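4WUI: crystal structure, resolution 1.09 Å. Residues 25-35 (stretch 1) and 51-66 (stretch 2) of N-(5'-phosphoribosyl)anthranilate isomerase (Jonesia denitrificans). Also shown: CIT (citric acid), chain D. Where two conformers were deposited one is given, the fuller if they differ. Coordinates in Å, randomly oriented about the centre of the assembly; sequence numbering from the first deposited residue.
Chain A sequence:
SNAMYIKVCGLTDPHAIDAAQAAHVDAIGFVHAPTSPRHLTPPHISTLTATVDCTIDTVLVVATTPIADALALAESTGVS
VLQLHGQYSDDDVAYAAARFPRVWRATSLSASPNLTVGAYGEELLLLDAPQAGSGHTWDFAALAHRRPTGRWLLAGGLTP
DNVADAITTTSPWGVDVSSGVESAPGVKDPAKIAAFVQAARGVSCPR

Stretch 1 (25-35) VDAIGFVHAPT
Stretch 2 51-66: TVDCTIDTVLVVATTP

A strand beginning at Ala27 runs parallel to residues 57-62, the two axes 4.7 Å apart at closest approach and 28° apart in direction. Ala27 lies beside Asp57 (CA-CA 4.4 Å), and the register runs in step through Ile28 beside Thr58 (CA-CA 5.2 Å) to Val31 beside Val61 (CA-CA 4.7 Å). Extended torsions (Ile28 -128/129°, Val59 -130/123°) let the hydrogen bonds alternate between strands: Asp57 N to Asp26 O (2.9 Å), Ile28 N to Asp57 O (3.0 Å), Val59 N to Ile28 O (2.9 Å, bent at 139°), Phe30 N to Val59 O (2.8 Å), Val61 N to Phe30 O (2.9 Å) and His32 N to Val61 O (2.9 Å). Before the second strand, Asp53-Ile56 make a type I turn, in which Asp53 OD1 accepts from Thr55 N (2.9 Å) and Thr55 OG1 (2.8 Å).

Side chains alternate between the two sheet faces. On one, Ala27 CB packs against Val59 CG2 (4.2 Å) and Val31 CG2 (t) against Val61 CB (4.1 Å); Val59 and Val61 are also t. Between them, a CB on Gly29 would lie only 3.4 Å from Val61 CG2. On the other face, Ile28 (m, t) sets CG1 3.8 Å from Ile56 CG2 (m, t). Phe30 (m, chi2 -59°) turns its ring edge to Val52 CG2, 4.1 Å from Phe30 CZ, and to Thr58 CG2. Ile28, Phe30 and Ile56 are buried, where their apolar side chains suit the packing; Thr58 OG1 is hydrogen-bonded elsewhere in the structure.

Near the ends of the paired region, water adds to the direct contacts. One molecule donates to His32 O (2.6 Å) and Thr65 OG1 (2.7 Å) and accepts from Ala63 N (2.9 Å); another donates to Asp26 O (2.8 Å) and Thr55 O (2.7 Å). His32 (t, chi2 76°) and Thr65 (m) jointly hold citrate, probably from the crystallisation liquor, through His32 NE2 to CIT O6 and Thr65 OG1 to CIT O5, both 2.7 Å.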

# COMPACT_ATOMS: atom_id res chain seq x y z
N VAL A 25 11.16 6.05 1.65
CA VAL A 25 9.78 5.63 1.85
C VAL A 25 9.66 4.87 3.17
O VAL A 25 10.62 4.41 3.76
CB VAL A 25 9.24 4.79 0.69
CG1 VAL A 25 9.35 5.53 -0.66
CG2 VAL A 25 9.88 3.40 0.66
N ASP A 26 8.41 4.69 3.60
CA ASP A 26 8.13 3.96 4.83
C ASP A 26 7.83 2.50 4.65
O ASP A 26 8.02 1.71 5.60
CB ASP A 26 7.00 4.64 5.57
CG ASP A 26 7.34 6.07 5.86
OD1 ASP A 26 8.33 6.33 6.54
OD2 ASP A 26 6.64 6.96 5.35
N ALA A 27 7.36 2.10 3.46
CA ALA A 27 6.99 0.70 3.22
C ALA A 27 7.15 0.38 1.76
O ALA A 27 6.97 1.25 0.88
CB ALA A 27 5.55 0.42 3.65
N ILE A 28 7.43 -0.89 1.51
CA ILE A 28 7.49 -1.47 0.16
C ILE A 28 6.60 -2.70 0.15
O ILE A 28 6.73 -3.58 1.03
CB ILE A 28 8.93 -1.89 -0.23
CG1 ILE A 28 9.79 -0.66 -0.46
CG2 ILE A 28 8.90 -2.80 -1.46
CD1 ILE A 28 11.31 -0.95 -0.58
N GLY A 29 5.69 -2.77 -0.83
CA GLY A 29 4.88 -3.95 -1.04
C GLY A 29 5.40 -4.86 -2.14
O GLY A 29 5.80 -4.41 -3.19
N PHE A 30 5.33 -6.15 -1.85
CA PHE A 30 5.65 -7.24 -2.78
C PHE A 30 4.37 -8.02 -3.00
O PHE A 30 3.81 -8.58 -2.05
CB PHE A 30 6.74 -8.13 -2.20
CG PHE A 30 8.04 -7.41 -1.94
CD1 PHE A 30 8.73 -6.78 -2.98
CD2 PHE A 30 8.59 -7.34 -0.67
CE1 PHE A 30 9.92 -6.10 -2.73
CE2 PHE A 30 9.79 -6.65 -0.45
CZ PHE A 30 10.44 -6.05 -1.48
N VAL A 31 3.89 -8.03 -4.24
CA VAL A 31 2.61 -8.62 -4.57
C VAL A 31 2.76 -10.09 -4.92
O VAL A 31 3.59 -10.46 -5.75
CB VAL A 31 1.97 -7.84 -5.73
CG1 VAL A 31 0.74 -8.56 -6.30
CG2 VAL A 31 1.64 -6.44 -5.30
N HIS A 32 1.94 -10.92 -4.29
CA HIS A 32 1.80 -12.31 -4.61
C HIS A 32 0.34 -12.52 -4.95
O HIS A 32 -0.50 -12.55 -4.06
CB HIS A 32 2.21 -13.19 -3.44
CG HIS A 32 2.13 -14.64 -3.74
ND1 HIS A 32 3.06 -15.32 -4.51
CD2 HIS A 32 1.22 -15.55 -3.35
CE1 HIS A 32 2.71 -16.59 -4.60
NE2 HIS A 32 1.60 -16.76 -3.91
N ALA A 33 0.06 -12.54 -6.25
CA ALA A 33 -1.31 -12.50 -6.78
C ALA A 33 -1.17 -12.83 -8.25
O ALA A 33 -0.83 -11.96 -9.05
CB ALA A 33 -1.95 -11.13 -6.60
N PRO A 34 -1.36 -14.10 -8.62
CA PRO A 34 -1.11 -14.53 -10.01
C PRO A 34 -1.90 -13.79 -11.08
O PRO A 34 -1.57 -13.91 -12.26
CB PRO A 34 -1.48 -16.02 -9.99
CG PRO A 34 -1.18 -16.44 -8.60
CD PRO A 34 -1.63 -15.27 -7.76
N THR A 35 -2.95 -13.10 -10.71
CA THR A 35 -3.73 -12.30 -11.65
C THR A 35 -3.15 -10.91 -11.89
O THR A 35 -3.71 -10.17 -12.70
CB THR A 35 -5.20 -12.15 -11.18
OG1 THR A 35 -5.24 -11.52 -9.90
CG2 THR A 35 -5.86 -13.51 -11.07
N THR A 51 16.74 -7.89 1.03
CA THR A 51 17.59 -6.76 0.64
C THR A 51 17.14 -5.43 1.23
O THR A 51 17.87 -4.47 1.14
CB THR A 51 17.68 -6.58 -0.89
OG1 THR A 51 16.45 -6.07 -1.42
CG2 THR A 51 18.04 -7.89 -1.60
N VAL A 52 15.95 -5.35 1.80
CA VAL A 52 15.39 -4.10 2.31
C VAL A 52 15.90 -3.87 3.75
O VAL A 52 15.88 -4.80 4.56
CB VAL A 52 13.84 -4.17 2.28
CG1 VAL A 52 13.24 -2.89 2.85
CG2 VAL A 52 13.34 -4.41 0.88
N ASP A 53 16.34 -2.67 4.07
CA ASP A 53 16.84 -2.44 5.44
C ASP A 53 15.71 -2.18 6.45
O ASP A 53 14.53 -2.17 6.08
CB ASP A 53 17.94 -1.38 5.51
CG ASP A 53 17.44 0.04 5.39
OD1 ASP A 53 16.21 0.30 5.46
OD2 ASP A 53 18.31 0.93 5.24
N CYS A 54 16.07 -1.97 7.72
CA CYS A 54 15.07 -1.94 8.78
C CYS A 54 14.36 -0.60 8.85
O CYS A 54 13.52 -0.40 9.73
CB CYS A 54 15.69 -2.24 10.15
SG CYS A 54 16.74 -0.87 10.78
N THR A 55 14.68 0.33 7.93
CA THR A 55 13.95 1.61 7.90
C THR A 55 12.70 1.57 7.05
O THR A 55 11.99 2.59 6.92
CB THR A 55 14.84 2.77 7.44
OG1 THR A 55 15.02 2.73 6.02
CG2 THR A 55 16.17 2.77 8.16
N ILE A 56 12.42 0.40 6.47
CA ILE A 56 11.26 0.21 5.60
C ILE A 56 10.49 -1.01 6.06
O ILE A 56 11.07 -2.08 6.24
CB ILE A 56 11.68 0.05 4.12
CG1 ILE A 56 12.33 1.34 3.62
CG2 ILE A 56 10.50 -0.34 3.24
CD1 ILE A 56 12.75 1.32 2.15
N ASP A 57 9.17 -0.87 6.25
CA ASP A 57 8.32 -2.01 6.47
C ASP A 57 8.11 -2.76 5.15
O ASP A 57 7.65 -2.17 4.17
CB ASP A 57 6.95 -1.53 7.00
CG ASP A 57 6.97 -0.97 8.40
OD1 ASP A 57 7.79 -1.43 9.20
OD2 ASP A 57 6.12 -0.11 8.72
N THR A 58 8.42 -4.04 5.14
CA THR A 58 8.13 -4.87 3.99
C THR A 58 6.74 -5.49 4.15
O THR A 58 6.36 -5.94 5.24
CB THR A 58 9.20 -5.95 3.83
OG1 THR A 58 9.26 -6.73 5.02
CG2 THR A 58 10.55 -5.35 3.49
N VAL A 59 5.99 -5.52 3.05
CA VAL A 59 4.60 -5.91 3.07
C VAL A 59 4.36 -6.96 2.00
O VAL A 59 4.61 -6.71 0.82
CB VAL A 59 3.68 -4.69 2.83
CG1 VAL A 59 2.22 -5.09 2.98
CG2 VAL A 59 4.04 -3.52 3.75
N LEU A 60 3.86 -8.12 2.41
CA LEU A 60 3.38 -9.14 1.48
C LEU A 60 1.93 -8.81 1.17
O LEU A 60 1.10 -8.75 2.08
CB LEU A 60 3.49 -10.53 2.09
CG LEU A 60 2.87 -11.64 1.26
CD1 LEU A 60 3.63 -11.82 -0.06
CD2 LEU A 60 2.86 -12.94 2.01
N VAL A 61 1.63 -8.62 -0.12
CA VAL A 61 0.29 -8.24 -0.55
C VAL A 61 -0.35 -9.41 -1.29
O VAL A 61 0.18 -9.84 -2.32
CB VAL A 61 0.35 -6.99 -1.46
CG1 VAL A 61 -1.01 -6.59 -1.91
CG2 VAL A 61 1.06 -5.84 -0.76
N VAL A 62 -1.44 -9.95 -0.76
CA VAL A 62 -2.13 -11.08 -1.35
C VAL A 62 -3.58 -10.74 -1.68
O VAL A 62 -4.16 -9.80 -1.13
CB VAL A 62 -2.07 -12.33 -0.44
CG1 VAL A 62 -0.65 -12.85 -0.34
CG2 VAL A 62 -2.63 -12.01 0.96
N ALA A 63 -4.16 -11.54 -2.56
CA ALA A 63 -5.52 -11.32 -3.04
C ALA A 63 -6.36 -12.59 -3.09
O ALA A 63 -7.52 -12.57 -2.68
CB ALA A 63 -5.50 -10.66 -4.42
N THR A 64 -5.79 -13.68 -3.61
CA THR A 64 -6.52 -14.90 -3.92
C THR A 64 -5.90 -16.12 -3.24
O THR A 64 -6.33 -17.24 -3.47
CB THR A 64 -6.58 -15.12 -5.47
OG1 THR A 64 -5.26 -15.04 -6.01
CG2 THR A 64 -7.47 -14.07 -6.12
N THR A 65 -4.88 -15.92 -2.43
CA THR A 65 -4.17 -16.99 -1.74
C THR A 65 -4.99 -17.42 -0.51
O THR A 65 -5.33 -16.60 0.31
CB THR A 65 -2.78 -16.52 -1.33
OG1 THR A 65 -2.04 -16.06 -2.47
CG2 THR A 65 -2.01 -17.59 -0.59
N PRO A 66 -5.30 -18.72 -0.36
CA PRO A 66 -6.01 -19.16 0.86
C PRO A 66 -5.31 -18.63 2.10
O PRO A 66 -4.08 -18.65 2.16
CB PRO A 66 -5.93 -20.68 0.79
CG PRO A 66 -5.85 -20.97 -0.70
CD PRO A 66 -5.04 -19.84 -1.28
C1 CIT D . 0.07 -19.34 -6.85
O1 CIT D . 0.78 -18.52 -6.26
O2 CIT D . 0.30 -19.64 -8.04
C2 CIT D . -1.11 -20.02 -6.26
C3 CIT D . -0.98 -20.32 -4.77
O7 CIT D . 0.17 -21.17 -4.50
C4 CIT D . -2.26 -21.07 -4.45
C5 CIT D . -2.14 -21.75 -3.10
O3 CIT D . -1.86 -21.09 -2.09
O4 CIT D . -2.31 -22.98 -2.97
C6 CIT D . -0.88 -19.04 -3.98
O5 CIT D . -1.78 -18.18 -4.06
O6 CIT D . 0.13 -18.87 -3.24
O HOH W 1 13.37 4.51 4.43
O HOH W 2 9.42 2.59 7.87
O HOH W 3 -2.81 -13.82 -3.79
O HOH W 4 -4.25 -13.18 -7.93